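Local coordinates for Mgp-operon protein 3 (Mycoplasma pneumoniae, PDB 6RJ1) that probably serves in adhesion of the bacterium to host cells, as part of the extracellular P1 and P40/P90 adhesin machinery, at residues Thr5-Gln9 / Thr930-Leu935. Residues are numbered along the deposited sequence; the frame is centred on the assembly and turned at random.
Sequences TYLLQ and TGILPL
Strands 6-9 and 930-933, antiparallel at 158°, approach to 6.9 Å between axes, close for a contact through side chains, although Y6 and L8 point into the interface, because G931 has no side chain where L8 sits. The contact illustrates face-to-face packing of the outermost strands of two separate sheets, with side chains rather than a backbone ladder between them. Strand 6-9 is extended throughout, with CA-to-CB of Y6 and L8 toward 930-935 and that of L7 away. The register sets Y6 against L933 (CA to CA 6.8 Å) and L8 against G931 (CA to CA 6.4 Å). L8, in the mt rotamer, lays CD1 3.8 Å from G931 CA and 3.8 Å from L933 CD2; a CB on G931 would clash with L8 CD2. G931 (phi/psi 155/178) and T930 (-85/-37) form a classic beta bulge against I943 of the neighbouring strand 939-945. Strand 6-10 pairs with 13-17, and 928-933 with 939-945, so the contact brings the N-terminal hairpin against a sheet near the C-terminus. Y17 of strand 13-17 also touches L8, T930 and L933. At the other end Y6 (chi1 m, chi2 -89°) reaches past the end of strand 928-933 to P934: Y6 CB lies 3.6 Å from L933 CD2, Y6 CE1 3.6 Å from P934 CD, and Y6 OH 2.8 Å from P934 O, P934 being the centre of an inverse gamma turn.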
loop_
_atom_site.group_PDB
_atom_site.type_symbol
_atom_site.label_atom_id
_atom_site.label_comp_id
_atom_site.label_asym_id
_atom_site.label_seq_id
_atom_site.Cartn_x
_atom_site.Cartn_y
_atom_site.Cartn_z
ATOM N N THR A 5 -31.176 14.124 5.549
ATOM C CA THR A 5 -31.091 12.661 5.570
ATOM C C THR A 5 -29.640 12.232 5.583
ATOM O O THR A 5 -28.791 12.940 5.043
ATOM C CB THR A 5 -31.826 12.043 4.363
ATOM O OG1 THR A 5 -31.379 12.677 3.164
ATOM C CG2 THR A 5 -33.355 12.116 4.487
ATOM N N TYR A 6 -29.356 11.072 6.200
ATOM C CA TYR A 6 -28.016 10.480 6.295
ATOM C C TYR A 6 -28.042 9.145 5.566
ATOM O O TYR A 6 -28.907 8.319 5.847
ATOM C CB TYR A 6 -27.586 10.265 7.765
ATOM C CG TYR A 6 -27.695 11.493 8.641
ATOM C CD1 TYR A 6 -26.636 12.391 8.755
ATOM C CD2 TYR A 6 -28.859 11.761 9.362
ATOM C CE1 TYR A 6 -26.739 13.534 9.550
ATOM C CE2 TYR A 6 -28.973 12.901 10.160
ATOM C CZ TYR A 6 -27.908 13.784 10.252
ATOM O OH TYR A 6 -28.010 14.907 11.035
ATOM N N LEU A 7 -27.120 8.939 4.623
ATOM C CA LEU A 7 -27.059 7.708 3.841
ATOM C C LEU A 7 -26.210 6.657 4.535
ATOM O O LEU A 7 -25.058 6.938 4.882
ATOM C CB LEU A 7 -26.514 8.022 2.439
ATOM C CG LEU A 7 -27.285 7.520 1.218
ATOM C CD1 LEU A 7 -28.765 7.783 1.336
ATOM C CD2 LEU A 7 -26.778 8.192 -0.034
ATOM N N LEU A 8 -26.776 5.455 4.753
ATOM C CA LEU A 8 -26.064 4.344 5.379
ATOM C C LEU A 8 -26.041 3.126 4.469
ATOM O O LEU A 8 -27.053 2.803 3.849
ATOM C CB LEU A 8 -26.619 3.975 6.771
ATOM C CG LEU A 8 -26.383 4.939 7.965
ATOM C CD1 LEU A 8 -26.947 4.354 9.240
ATOM C CD2 LEU A 8 -24.905 5.234 8.204
ATOM N N GLN A 9 -24.879 2.459 4.379
ATOM C CA GLN A 9 -24.718 1.269 3.557
ATOM C C GLN A 9 -25.034 -0.013 4.317
ATOM O O GLN A 9 -24.745 -0.120 5.509
ATOM C CB GLN A 9 -23.288 1.194 3.008
ATOM C CG GLN A 9 -23.108 0.217 1.841
ATOM C CD GLN A 9 -21.663 0.017 1.472
ATOM O OE1 GLN A 9 -20.831 0.920 1.583
ATOM N NE2 GLN A 9 -21.333 -1.179 1.011
ATOM N N THR A 930 -25.070 -0.930 12.328
ATOM C CA THR A 930 -25.765 -0.506 11.101
ATOM C C THR A 930 -25.102 0.798 10.609
ATOM O O THR A 930 -24.947 1.014 9.401
ATOM C CB THR A 930 -27.263 -0.328 11.373
ATOM O OG1 THR A 930 -27.788 -1.546 11.886
ATOM C CG2 THR A 930 -28.048 0.090 10.146
ATOM N N GLY A 931 -24.714 1.632 11.565
ATOM C CA GLY A 931 -24.054 2.903 11.319
ATOM C C GLY A 931 -24.247 3.887 12.449
ATOM O O GLY A 931 -24.919 3.599 13.440
ATOM N N ILE A 932 -23.633 5.060 12.293
ATOM C CA ILE A 932 -23.688 6.165 13.249
ATOM C C ILE A 932 -24.198 7.436 12.554
ATOM O O ILE A 932 -23.672 7.832 11.510
ATOM C CB ILE A 932 -22.312 6.373 13.966
ATOM C CG1 ILE A 932 -21.863 5.084 14.687
ATOM C CG2 ILE A 932 -22.354 7.566 14.950
ATOM C CD1 ILE A 932 -20.449 4.905 14.815
ATOM N N LEU A 933 -25.225 8.071 13.138
ATOM C CA LEU A 933 -25.820 9.296 12.601
ATOM C C LEU A 933 -25.401 10.511 13.418
ATOM O O LEU A 933 -25.730 10.562 14.606
ATOM C CB LEU A 933 -27.361 9.230 12.585
ATOM C CG LEU A 933 -28.051 8.011 11.982
ATOM C CD1 LEU A 933 -29.538 8.105 12.184
ATOM C CD2 LEU A 933 -27.758 7.863 10.499
ATOM N N PRO A 934 -24.721 11.525 12.824
ATOM C CA PRO A 934 -24.403 12.736 13.599
ATOM C C PRO A 934 -25.645 13.629 13.667
ATOM O O PRO A 934 -25.855 14.487 12.804
ATOM C CB PRO A 934 -23.235 13.374 12.832
ATOM C CG PRO A 934 -23.238 12.749 11.498
ATOM C CD PRO A 934 -24.267 11.653 11.428
ATOM N N LEU A 935 -26.500 13.370 14.677
ATOM C CA LEU A 935 -27.768 14.069 14.908
ATOM C C LEU A 935 -27.618 15.578 15.091
ATOM O O LEU A 935 -28.522 16.334 14.725
ATOM C CB LEU A 935 -28.512 13.474 16.112
ATOM C CG LEU A 935 -28.918 12.005 16.046
ATOM C CD1 LEU A 935 -29.435 11.551 17.396
ATOM C CD2 LEU A 935 -29.975 11.761 14.978
#